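PDB 3MIX: flagellar biosynthesis protein FlhA from Bacillus subtilis, which takes part in the export of flagellar proteins through the flagellar type III secretion system, the chain being its cytosolic domain. Local coordinates for residues A[316-320]-A[352-356]; A[76-80]-A[178-183]. All coordinates share one frame; numbering follows the deposited sequence.

Contact 1 of 2, residues A[316-320]-A[352-356]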
ATOM      1  N   SER A 316       1.325 -22.546  12.904  1.00 93.74           N
ATOM      2  CA  SER A 316       1.048 -21.153  12.539  1.00 89.67           C
ATOM      3  C   SER A 316       0.639 -20.300  13.741  1.00 90.03           C
ATOM      4  O   SER A 316       1.250 -19.263  13.994  1.00 88.82           O
ATOM      5  CB  SER A 316       0.003 -21.059  11.415  1.00 87.47           C
ATOM      6  OG  SER A 316      -1.316 -21.211  11.909  1.00 89.07           O
ATOM      7  N   GLU A 317      -0.372 -20.753  14.483  1.00 91.53           N
ATOM      8  CA  GLU A 317      -0.821 -20.073  15.705  1.00 92.20           C
ATOM      9  C   GLU A 317       0.337 -19.819  16.673  1.00 92.94           C
ATOM     10  O   GLU A 317       0.375 -18.784  17.346  1.00 92.72           O
ATOM     11  CB  GLU A 317      -1.913 -20.885  16.422  1.00 95.68           C
ATOM     12  CG  GLU A 317      -3.129 -21.270  15.564  1.00 95.28           C
ATOM     13  CD  GLU A 317      -4.127 -20.136  15.363  1.00 93.83           C
ATOM     14  OE1 GLU A 317      -4.452 -19.431  16.343  1.00 95.47           O
ATOM     15  OE2 GLU A 317      -4.604 -19.964  14.220  1.00 91.47           O
ATOM     16  N   SER A 318       1.278 -20.763  16.724  1.00 93.41           N
ATOM     17  CA  SER A 318       2.433 -20.702  17.631  1.00 94.40           C
ATOM     18  C   SER A 318       3.426 -19.604  17.255  1.00 90.64           C
ATOM     19  O   SER A 318       3.873 -18.843  18.111  1.00 91.11           O
ATOM     20  CB  SER A 318       3.137 -22.062  17.693  1.00 97.20           C
ATOM     21  OG  SER A 318       4.403 -21.962  18.325  1.00 99.01           O
ATOM     22  N   ILE A 319       3.765 -19.529  15.972  1.00 86.58           N
ATOM     23  CA  ILE A 319       4.613 -18.454  15.466  1.00 82.63           C
ATOM     24  C   ILE A 319       3.883 -17.113  15.571  1.00 80.12           C
ATOM     25  O   ILE A 319       4.484 -16.102  15.938  1.00 79.22           O
ATOM     26  CB  ILE A 319       5.086 -18.724  14.027  1.00 79.87           C
ATOM     27  CG1 ILE A 319       5.713 -20.117  13.923  1.00 81.44           C
ATOM     28  CG2 ILE A 319       6.091 -17.658  13.588  1.00 77.71           C
ATOM     29  CD1 ILE A 319       5.901 -20.617  12.502  1.00 78.83           C
ATOM     30  N   VAL A 320       2.581 -17.122  15.291  1.00 78.89           N
ATOM     31  CA  VAL A 320       1.761 -15.907  15.355  1.00 77.01           C
ATOM     32  C   VAL A 320       1.782 -15.255  16.739  1.00 79.08           C
ATOM     33  O   VAL A 320       1.953 -14.039  16.841  1.00 77.86           O
ATOM     34  CB  VAL A 320       0.301 -16.145  14.850  1.00 76.32           C
ATOM     35  CG1 VAL A 320      -0.625 -15.002  15.254  1.00 75.86           C
ATOM     36  CG2 VAL A 320       0.284 -16.317  13.333  1.00 72.97           C
ATOM     37  N   LEU A 352       2.645 -15.413   5.836  1.00 50.56           N
ATOM     38  CA  LEU A 352       2.090 -15.966   7.063  1.00 54.54           C
ATOM     39  C   LEU A 352       1.507 -14.912   7.999  1.00 55.62           C
ATOM     40  O   LEU A 352       0.408 -15.094   8.527  1.00 57.09           O
ATOM     41  CB  LEU A 352       3.165 -16.783   7.784  1.00 56.97           C
ATOM     42  CG  LEU A 352       2.870 -17.430   9.133  1.00 60.36           C
ATOM     43  CD1 LEU A 352       1.599 -18.267   9.080  1.00 62.12           C
ATOM     44  CD2 LEU A 352       4.065 -18.270   9.558  1.00 62.93           C
ATOM     45  N   LEU A 353       2.232 -13.817   8.208  1.00 55.78           N
ATOM     46  CA  LEU A 353       1.800 -12.801   9.171  1.00 57.53           C
ATOM     47  C   LEU A 353       0.777 -11.818   8.623  1.00 56.86           C
ATOM     48  O   LEU A 353       0.229 -11.013   9.384  1.00 57.24           O
ATOM     49  CB  LEU A 353       2.999 -12.045   9.751  1.00 57.20           C
ATOM     50  CG  LEU A 353       3.883 -12.841  10.713  1.00 60.19           C
ATOM     51  CD1 LEU A 353       5.102 -12.034  11.111  1.00 58.73           C
ATOM     52  CD2 LEU A 353       3.100 -13.315  11.951  1.00 62.27           C
ATOM     53  N   GLU A 354       0.520 -11.902   7.314  1.00 56.83           N
ATOM     54  CA  GLU A 354      -0.274 -10.905   6.587  1.00 56.85           C
ATOM     55  C   GLU A 354      -1.658 -10.683   7.193  1.00 58.71           C
ATOM     56  O   GLU A 354      -2.050  -9.540   7.444  1.00 58.55           O
ATOM     57  CB  GLU A 354      -0.408 -11.288   5.106  1.00 55.43           C
ATOM     58  CG  GLU A 354      -1.078 -10.217   4.232  1.00 55.09           C
ATOM     59  CD  GLU A 354      -1.977 -10.802   3.144  1.00 56.60           C
ATOM     60  OE1 GLU A 354      -2.232 -12.028   3.157  1.00 57.98           O
ATOM     61  OE2 GLU A 354      -2.440 -10.028   2.277  1.00 55.61           O
ATOM     62  N   ARG A 355      -2.387 -11.769   7.430  1.00 61.51           N
ATOM     63  CA  ARG A 355      -3.746 -11.680   7.959  1.00 63.91           C
ATOM     64  C   ARG A 355      -3.777 -11.288   9.439  1.00 66.33           C
ATOM     65  O   ARG A 355      -4.769 -10.735   9.922  1.00 67.24           O
ATOM     66  CB  ARG A 355      -4.482 -13.004   7.746  1.00 65.52           C
ATOM     67  CG  ARG A 355      -5.992 -12.910   7.886  1.00 67.67           C
ATOM     68  CD  ARG A 355      -6.677 -14.190   7.426  1.00 71.61           C
ATOM     69  NE  ARG A 355      -6.672 -14.316   5.968  1.00 71.44           N
ATOM     70  CZ  ARG A 355      -7.400 -15.191   5.276  1.00 72.49           C
ATOM     71  NH1 ARG A 355      -8.213 -16.039   5.901  1.00 74.93           N
ATOM     72  NH2 ARG A 355      -7.317 -15.212   3.951  1.00 71.10           N
ATOM     73  N   TYR A 356      -2.685 -11.570  10.149  1.00 67.83           N
ATOM     74  CA  TYR A 356      -2.603 -11.333  11.593  1.00 70.34           C
ATOM     75  C   TYR A 356      -2.118  -9.925  11.929  1.00 69.43           C
ATOM     76  O   TYR A 356      -2.731  -9.234  12.751  1.00 70.58           O
ATOM     77  CB  TYR A 356      -1.741 -12.407  12.252  1.00 72.65           C
ATOM     78  CG  TYR A 356      -2.246 -13.798  11.950  1.00 74.70           C
ATOM     79  CD1 TYR A 356      -3.291 -14.356  12.686  1.00 77.69           C
ATOM     80  CD2 TYR A 356      -1.702 -14.548  10.906  1.00 74.14           C
ATOM     81  CE1 TYR A 356      -3.770 -15.627  12.403  1.00 79.62           C
ATOM     82  CE2 TYR A 356      -2.173 -15.826  10.615  1.00 75.46           C
ATOM     83  CZ  TYR A 356      -3.207 -16.357  11.366  1.00 78.43           C
ATOM     84  OH  TYR A 356      -3.680 -17.623  11.086  1.00 80.64           O
TER
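Val320 fits its forked end against one face of the Tyr356 ring, CG2 sitting over the middle at 3.7 Å from the ring centroid and only 14° off the ring normal, a CH-pi contact. The second branch lands beside it: CG1 lies 3.8 Å from Tyr356 CD1, nearer the root of the ring, which its position anti to the backbone N (chi1 165°) allows. One bump thus covers the centre of the face, while the other makes a plain apolar touch at its CB end; no hydrogen bond crosses between the two segments. Val320 CG2 also touches Leu353 CD2 at 4.3 Å, beside the ring. The ridge belongs to helix 313-332 and the opposing surface to 352-356, on helix 343-353 and the residues that follow, within the cytosolic domain of this FHIPEP-family protein. Further along, the fork of Leu352 spreads over two residues of 316-320: CD1 meets Ser316 CB at 4.0 Å, whereas CD2 meets Ile319 CD1 at 4.2 Å, the side chains of Ile319 and Leu352 crossing at about a right angle. Ser316 OG bonds back to Pro313 O. Glu317, bent at its second torsion, brings OE2 to 4.0 Å from Tyr356 OH, its carboxylate plane turned 83° from the ring.

Contact 2 of 2, residues A[76-80]-A[178-183]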
ATOM      1  N   ILE A  76      -2.959  15.904  -2.360  1.00 22.58           N
ATOM      2  CA  ILE A  76      -2.755  14.499  -2.045  1.00 19.90           C
ATOM      3  C   ILE A  76      -1.998  13.799  -3.176  1.00 17.72           C
ATOM      4  O   ILE A  76      -1.012  13.100  -2.927  1.00 16.68           O
ATOM      5  CB  ILE A  76      -4.104  13.811  -1.721  1.00 20.20           C
ATOM      6  CG1 ILE A  76      -4.704  14.453  -0.444  1.00 19.69           C
ATOM      7  CG2 ILE A  76      -3.922  12.295  -1.605  1.00 17.23           C
ATOM      8  CD1 ILE A  76      -6.116  14.005  -0.144  1.00 19.09           C
ATOM      9  N   ARG A  77      -2.437  14.020  -4.413  1.00 16.95           N
ATOM     10  CA  ARG A  77      -1.831  13.380  -5.578  1.00 16.12           C
ATOM     11  C   ARG A  77      -0.348  13.764  -5.688  1.00 17.42           C
ATOM     12  O   ARG A  77       0.501  12.918  -6.005  1.00 16.20           O
ATOM     13  CB  ARG A  77      -2.597  13.740  -6.853  1.00 15.59           C
ATOM     14  CG  ARG A  77      -1.945  13.244  -8.151  1.00 13.85           C
ATOM     15  CD  ARG A  77      -2.724  13.577  -9.410  1.00 13.94           C
ATOM     16  NE  ARG A  77      -3.987  12.848  -9.451  1.00 15.31           N
ATOM     17  CZ  ARG A  77      -5.174  13.403  -9.168  1.00 18.15           C
ATOM     18  NH1 ARG A  77      -5.243  14.694  -8.875  1.00 16.78           N
ATOM     19  NH2 ARG A  77      -6.292  12.680  -9.194  1.00 17.02           N
ATOM     20  N   ARG A  78      -0.037  15.031  -5.388  1.00 19.81           N
ATOM     21  CA  ARG A  78       1.354  15.495  -5.400  1.00 21.56           C
ATOM     22  C   ARG A  78       2.173  14.880  -4.273  1.00 20.82           C
ATOM     23  O   ARG A  78       3.250  14.351  -4.517  1.00 20.77           O
ATOM     24  CB  ARG A  78       1.432  17.029  -5.451  1.00 24.34           C
ATOM     25  CG  ARG A  78       0.464  17.566  -6.523  1.00 29.76           C
ATOM     26  CD  ARG A  78       0.854  18.869  -7.212  1.00 35.98           C
ATOM     27  NE  ARG A  78       0.817  20.022  -6.333  1.00 39.58           N
ATOM     28  CZ  ARG A  78       0.227  21.181  -6.622  1.00 45.67           C
ATOM     29  NH1 ARG A  78      -0.415  21.375  -7.775  1.00 46.89           N
ATOM     30  NH2 ARG A  78       0.286  22.167  -5.745  1.00 48.26           N
ATOM     31  N   GLN A  79       1.660  14.912  -3.052  1.00 20.91           N
ATOM     32  CA  GLN A  79       2.360  14.300  -1.919  1.00 21.19           C
ATOM     33  C   GLN A  79       2.690  12.826  -2.136  1.00 18.32           C
ATOM     34  O   GLN A  79       3.819  12.386  -1.917  1.00 17.75           O
ATOM     35  CB  GLN A  79       1.532  14.438  -0.636  1.00 23.23           C
ATOM     36  CG  GLN A  79       2.192  13.811   0.612  1.00 29.60           C
ATOM     37  CD  GLN A  79       1.189  13.446   1.728  1.00 38.18           C
ATOM     38  OE1 GLN A  79       1.364  12.438   2.441  1.00 40.28           O
ATOM     39  NE2 GLN A  79       0.134  14.260   1.876  1.00 41.22           N
ATOM     40  N   LEU A  80       1.685  12.062  -2.550  1.00 16.50           N
ATOM     41  CA  LEU A  80       1.805  10.622  -2.628  1.00 13.93           C
ATOM     42  C   LEU A  80       2.644  10.191  -3.809  1.00 12.72           C
ATOM     43  O   LEU A  80       3.273   9.153  -3.747  1.00 11.99           O
ATOM     44  CB  LEU A  80       0.422   9.984  -2.700  1.00 13.15           C
ATOM     45  CG  LEU A  80      -0.345  10.108  -1.386  1.00 12.86           C
ATOM     46  CD1 LEU A  80      -1.633   9.344  -1.551  1.00 12.57           C
ATOM     47  CD2 LEU A  80       0.485   9.562  -0.236  1.00 13.34           C
ATOM     48  N   ILE A 178      -8.377  10.472   3.695  1.00 28.76           N
ATOM     49  CA  ILE A 178      -8.260  10.000   2.323  1.00 26.21           C
ATOM     50  C   ILE A 178      -6.834   9.554   2.033  1.00 24.73           C
ATOM     51  O   ILE A 178      -6.639   8.456   1.498  1.00 23.36           O
ATOM     52  CB  ILE A 178      -8.713  11.062   1.305  1.00 26.32           C
ATOM     53  CG1 ILE A 178     -10.233  11.240   1.373  1.00 27.55           C
ATOM     54  CG2 ILE A 178      -8.290  10.674  -0.125  1.00 23.92           C
ATOM     55  CD1 ILE A 178     -10.707  12.529   0.733  1.00 31.29           C
ATOM     56  N   THR A 179      -5.852  10.386   2.394  1.00 24.39           N
ATOM     57  CA  THR A 179      -4.448  10.063   2.146  1.00 23.29           C
ATOM     58  C   THR A 179      -3.958   8.802   2.854  1.00 23.91           C
ATOM     59  O   THR A 179      -3.240   7.993   2.265  1.00 23.40           O
ATOM     60  CB  THR A 179      -3.411  11.293   2.223  1.00 24.17           C
ATOM     61  OG1 THR A 179      -2.351  11.032   3.159  1.00 23.57           O
ATOM     62  CG2 THR A 179      -4.038  12.560   2.541  1.00 21.22           C
ATOM     63  N   GLU A 180      -4.360   8.635   4.104  1.00 26.28           N
ATOM     64  CA  GLU A 180      -4.049   7.423   4.853  1.00 27.51           C
ATOM     65  C   GLU A 180      -4.712   6.200   4.240  1.00 26.26           C
ATOM     66  O   GLU A 180      -4.124   5.129   4.222  1.00 25.99           O
ATOM     67  CB  GLU A 180      -4.457   7.551   6.325  1.00 29.82           C
ATOM     68  CG  GLU A 180      -3.658   8.589   7.138  1.00 33.82           C
ATOM     69  CD  GLU A 180      -2.140   8.397   7.091  1.00 37.06           C
ATOM     70  OE1 GLU A 180      -1.662   7.253   7.267  1.00 37.39           O
ATOM     71  OE2 GLU A 180      -1.418   9.414   6.907  1.00 39.36           O
ATOM     72  N   LYS A 181      -5.935   6.347   3.746  1.00 26.50           N
ATOM     73  CA  LYS A 181      -6.621   5.196   3.138  1.00 25.67           C
ATOM     74  C   LYS A 181      -6.042   4.810   1.806  1.00 23.09           C
ATOM     75  O   LYS A 181      -5.936   3.632   1.507  1.00 23.09           O
ATOM     76  CB  LYS A 181      -8.134   5.392   3.031  1.00 26.62           C
ATOM     77  CG  LYS A 181      -8.891   4.476   3.986  1.00 30.24           C
ATOM     78  CD  LYS A 181      -8.742   4.888   5.417  1.00 34.28           C
ATOM     79  CE  LYS A 181      -8.430   3.691   6.326  1.00 38.66           C
ATOM     80  NZ  LYS A 181      -9.259   2.476   6.037  1.00 40.81           N
ATOM     81  N   ILE A 182      -5.656   5.801   1.017  1.00 22.00           N
ATOM     82  CA  ILE A 182      -4.983   5.543  -0.248  1.00 20.49           C
ATOM     83  C   ILE A 182      -3.648   4.842  -0.008  1.00 20.38           C
ATOM     84  O   ILE A 182      -3.274   3.925  -0.758  1.00 19.18           O
ATOM     85  CB  ILE A 182      -4.834   6.831  -1.078  1.00 20.00           C
ATOM     86  CG1 ILE A 182      -6.222   7.278  -1.567  1.00 21.15           C
ATOM     87  CG2 ILE A 182      -3.942   6.605  -2.272  1.00 18.18           C
ATOM     88  CD1 ILE A 182      -6.235   8.631  -2.249  1.00 24.88           C
ATOM     89  N   LYS A 183      -2.954   5.256   1.053  1.00 21.10           N
ATOM     90  CA  LYS A 183      -1.673   4.646   1.422  1.00 21.68           C
ATOM     91  C   LYS A 183      -1.867   3.182   1.795  1.00 21.18           C
ATOM     92  O   LYS A 183      -1.085   2.341   1.384  1.00 20.72           O
ATOM     93  CB  LYS A 183      -0.996   5.414   2.563  1.00 22.89           C
ATOM     94  CG  LYS A 183      -0.268   6.668   2.075  1.00 24.93           C
ATOM     95  CD  LYS A 183       0.106   7.587   3.218  1.00 30.37           C
ATOM     96  CE  LYS A 183       1.120   6.939   4.133  1.00 34.60           C
ATOM     97  NZ  LYS A 183       1.508   7.858   5.249  1.00 41.06           N
TER
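Ile76 lays its longer branch along the methyl of Thr179, with CG1 3.6 Å from Thr179 CG2. The branch then runs on to Ile178, where Ile76 CD1 meets Ile178 CG2 at 4.0 Å, the side chains of the two isoleucines crossing at about a right angle. The shorter branch of Ile76, CG2, stands anti to the backbone N and closes over Thr179 CB at 4.0 Å. An alanine in place of Ile76 is likely to leave a gap beside the Thr179 methyl and deprive Ile178 CG2 of its partner across the helices. One turn on, Leu80 divides its two methyls: CD1 packs against Ile182 CG2 at 3.7 Å, while CD2 rests on the aliphatic part of Lys183, 3.8 Å from its CG. Beyond CD the lysine bends at chi3 (65°), and its NZ makes a long salt bridge with Glu180 OE2 and a long, weak ion pair with Glu83 OE2. The local axes come within 10.9 Å and cross at -45°, and the contact is mainly apolar, with no hydrogen bond across it. Helix 69-84 thus packs on helix 170-189; Ile182 also touches Ile88 in the loop after the first helix, and Lys181 NZ bonds to Val113 O of edge strand 111-117.

Overall arrangement
From the N terminus, the chain passes through strand 49-53 and enters helix 69-84, the first half of contact 2. It then adds strands 92-95, 103-108 and 111-117 to the four-stranded mixed sheet, and crosses an unmodelled part before helix 170-189 closes this loop, 98 residues on. A run of helices, strand 283-288 and helix 290-299 lead to contact 1, closing over 31 intervening residues. The two loops neither nest nor cross, since contact 2 is complete before contact 1 begins. Their centres lie 29 Å apart and their nearest atoms about 12 Å. Contact 2 joins helix 69-84, next to the mixed sheet in sequence, to helix 170-189; contact 1 joins helix 313-332 to helix 343-353 around strand 339-341.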